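Local coordinates for protein extracellular ligand-binding receptor (Desulfohalobium retbaense DSM 5692, PDB 5ERE) that probably senses small extracellular ligands, binding 2-oxo-4-methylpentanoic acid in a periplasmic-binding-protein module and cytosine in a Cache-type sensor module, at residues 3-9 / 64-70. Numbering follows the deposited sequence.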
ATOM      1  N   VAL A   3       3.242  26.476 -25.773  1.00 57.77           N
ATOM      2  CA  VAL A   3       3.105  27.105 -24.468  1.00 53.15           C
ATOM      3  C   VAL A   3       2.382  26.194 -23.493  1.00 46.36           C
ATOM      4  O   VAL A   3       1.297  25.693 -23.781  1.00 48.01           O
ATOM      5  CB  VAL A   3       2.365  28.443 -24.596  1.00 55.16           C
ATOM      6  CG1 VAL A   3       2.033  29.038 -23.229  1.00 47.10           C
ATOM      7  CG2 VAL A   3       3.216  29.411 -25.409  1.00 58.55           C
ATOM      8  N   VAL A   4       2.994  25.991 -22.331  1.00 44.39           N
ATOM      9  CA  VAL A   4       2.348  25.234 -21.272  1.00 38.75           C
ATOM     10  C   VAL A   4       1.894  26.206 -20.167  1.00 44.56           C
ATOM     11  O   VAL A   4       2.701  26.943 -19.593  1.00 34.49           O
ATOM     12  CB  VAL A   4       3.273  24.141 -20.707  1.00 40.83           C
ATOM     13  CG1 VAL A   4       2.608  23.418 -19.506  1.00 40.03           C
ATOM     14  CG2 VAL A   4       3.627  23.141 -21.793  1.00 39.62           C
ATOM     15  N   GLY A   5       0.589  26.223 -19.903  1.00 40.69           N
ATOM     16  CA  GLY A   5       0.045  26.985 -18.789  1.00 40.08           C
ATOM     17  C   GLY A   5       0.057  26.213 -17.461  1.00 38.03           C
ATOM     18  O   GLY A   5      -0.313  25.046 -17.408  1.00 37.81           O
ATOM     19  N   VAL A   6       0.507  26.870 -16.397  1.00 34.54           N
ATOM     20  CA  VAL A   6       0.749  26.221 -15.113  1.00 37.83           C
ATOM     21  C   VAL A   6       0.061  27.021 -13.988  1.00 40.17           C
ATOM     22  O   VAL A   6       0.491  28.126 -13.662  1.00 33.67           O
ATOM     23  CB  VAL A   6       2.225  26.121 -14.789  1.00 38.09           C
ATOM     24  CG1 VAL A   6       2.407  25.430 -13.436  1.00 35.36           C
ATOM     25  CG2 VAL A   6       3.037  25.394 -15.947  1.00 35.70           C
ATOM     26  N   ILE A   7      -1.008  26.452 -13.443  1.00 35.64           N
ATOM     27  CA  ILE A   7      -1.876  27.122 -12.473  1.00 31.96           C
ATOM     28  C   ILE A   7      -1.571  26.619 -11.077  1.00 31.65           C
ATOM     29  O   ILE A   7      -1.814  25.468 -10.762  1.00 33.32           O
ATOM     30  CB  ILE A   7      -3.352  26.889 -12.790  1.00 37.69           C
ATOM     31  CG1 ILE A   7      -3.581  27.208 -14.261  1.00 29.80           C
ATOM     32  CG2 ILE A   7      -4.224  27.754 -11.877  1.00 36.81           C
ATOM     33  CD1 ILE A   7      -5.002  26.932 -14.812  1.00 37.17           C
ATOM     34  N   LEU A   8      -1.005  27.505 -10.273  1.00 30.93           N
ATOM     35  CA  LEU A   8      -0.510  27.169  -8.932  1.00 33.48           C
ATOM     36  C   LEU A   8      -1.140  28.085  -7.876  1.00 31.99           C
ATOM     37  O   LEU A   8      -1.471  29.236  -8.158  1.00 32.95           O
ATOM     38  CB  LEU A   8       0.995  27.323  -8.864  1.00 28.86           C
ATOM     39  CG  LEU A   8       1.829  26.646  -9.977  1.00 26.95           C
ATOM     40  CD1 LEU A   8       3.296  27.015  -9.760  1.00 27.16           C
ATOM     41  CD2 LEU A   8       1.592  25.130  -9.952  1.00 29.81           C
ATOM     42  N   PRO A   9      -1.260  27.587  -6.644  1.00 36.54           N
ATOM     43  CA  PRO A   9      -2.077  28.322  -5.676  1.00 38.81           C
ATOM     44  C   PRO A   9      -1.264  29.387  -4.938  1.00 35.01           C
ATOM     45  O   PRO A   9      -1.086  29.279  -3.726  1.00 38.57           O
ATOM     46  CB  PRO A   9      -2.559  27.211  -4.742  1.00 36.71           C
ATOM     47  CG  PRO A   9      -1.414  26.182  -4.792  1.00 31.75           C
ATOM     48  CD  PRO A   9      -0.920  26.234  -6.173  1.00 27.29           C
ATOM     49  N   LEU A  64      -1.608  26.968 -27.019  1.00 56.50           N
ATOM     50  CA  LEU A  64      -1.587  26.267 -25.747  1.00 52.60           C
ATOM     51  C   LEU A  64      -1.528  24.735 -25.875  1.00 52.47           C
ATOM     52  O   LEU A  64      -2.529  24.083 -26.168  1.00 57.10           O
ATOM     53  CB  LEU A  64      -2.814  26.687 -24.940  1.00 53.36           C
ATOM     54  CG  LEU A  64      -2.844  26.215 -23.499  1.00 49.86           C
ATOM     55  CD1 LEU A  64      -1.648  26.805 -22.741  1.00 43.03           C
ATOM     56  CD2 LEU A  64      -4.139  26.610 -22.825  1.00 54.37           C
ATOM     57  N   ALA A  65      -0.347  24.169 -25.608  1.00 49.63           N
ATOM     58  CA  ALA A  65      -0.109  22.730 -25.720  1.00 39.46           C
ATOM     59  C   ALA A  65      -0.690  21.918 -24.549  1.00 51.58           C
ATOM     60  O   ALA A  65      -1.067  20.749 -24.717  1.00 41.82           O
ATOM     61  CB  ALA A  65       1.378  22.476 -25.826  1.00 48.27           C
ATOM     62  N   ALA A  66      -0.728  22.532 -23.361  1.00 39.64           N
ATOM     63  CA  ALA A  66      -1.197  21.870 -22.151  1.00 38.04           C
ATOM     64  C   ALA A  66      -1.464  22.837 -21.012  1.00 43.70           C
ATOM     65  O   ALA A  66      -0.973  23.966 -20.993  1.00 45.02           O
ATOM     66  CB  ALA A  66      -0.208  20.858 -21.665  1.00 37.10           C
ATOM     67  N   VAL A  67      -2.209  22.334 -20.041  1.00 38.43           N
ATOM     68  CA  VAL A  67      -2.479  23.044 -18.787  1.00 38.51           C
ATOM     69  C   VAL A  67      -2.135  22.129 -17.656  1.00 30.24           C
ATOM     70  O   VAL A  67      -2.604  21.007 -17.606  1.00 35.30           O
ATOM     71  CB  VAL A  67      -3.959  23.478 -18.665  1.00 40.94           C
ATOM     72  CG1 VAL A  67      -4.205  24.206 -17.317  1.00 39.48           C
ATOM     73  CG2 VAL A  67      -4.280  24.394 -19.758  1.00 50.92           C
ATOM     74  N   VAL A  68      -1.286  22.621 -16.758  1.00 31.73           N
ATOM     75  CA  VAL A  68      -0.936  21.926 -15.548  1.00 33.09           C
ATOM     76  C   VAL A  68      -1.621  22.660 -14.389  1.00 31.99           C
ATOM     77  O   VAL A  68      -1.585  23.886 -14.336  1.00 33.50           O
ATOM     78  CB  VAL A  68       0.593  21.902 -15.362  1.00 30.29           C
ATOM     79  CG1 VAL A  68       0.975  21.113 -14.152  1.00 34.38           C
ATOM     80  CG2 VAL A  68       1.232  21.271 -16.644  1.00 28.13           C
ATOM     81  N   SER A  69      -2.257  21.920 -13.499  1.00 35.61           N
ATOM     82  CA  SER A  69      -2.835  22.525 -12.305  1.00 33.47           C
ATOM     83  C   SER A  69      -2.364  21.841 -11.055  1.00 29.60           C
ATOM     84  O   SER A  69      -2.333  20.625 -10.994  1.00 34.23           O
ATOM     85  CB  SER A  69      -4.362  22.482 -12.378  1.00 38.53           C
ATOM     86  OG  SER A  69      -4.818  21.148 -12.413  1.00 36.83           O
ATOM     87  N   CYS A  70      -2.014  22.645 -10.053  1.00 39.97           N
ATOM     88  CA  CYS A  70      -1.741  22.149  -8.721  1.00 31.05           C
ATOM     89  C   CYS A  70      -3.028  22.192  -7.873  1.00 35.55           C
ATOM     90  O   CYS A  70      -3.775  23.140  -7.988  1.00 33.51           O
ATOM     91  CB  CYS A  70      -0.656  22.981  -8.044  1.00 33.41           C
ATOM     92  SG  CYS A  70      -0.545  22.538  -6.283  1.00 36.96           S
TER
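Strands 3-8 and 64-70 are parallel neighbours in the sheet of the Rossmann-like alpha/beta fold of the periplasmic binding protein module, where strand 3-8 lies between 37-42 and 64-70. G5 has no side chain, and the hollow over its backbone is filled by L64, whose CD1 lies 3.7 Å from G5 N and 3.3 Å from V3 O. Further along this face, beta-branched I7 and V67, shapes well suited to extended backbone, meet CD1 to CG1 at 3.8 Å under helix 47-60. On the other face V4 CG1 fits against V68 CG2 at 3.8 Å, while short A66 sits beside V4 without crowding it (V4 CG1 to A66 CB 4.4 Å). A beta bulge at A65 shifts the register by one, yet V3 O still accepts a hydrogen bond from A65 N (2.9 Å); G5 and I7 continue the backbone hydrogen bonding. At the C-terminal ends, where such folds bind ligands, C70 lies beside bound 2-oxo-4-methylpentanoic acid. The slim side chain of C70 packs against both L8 and P9, with C70 CB 3.6 Å from L8 CD2 and C70 SG 3.7 Å from P9 CD.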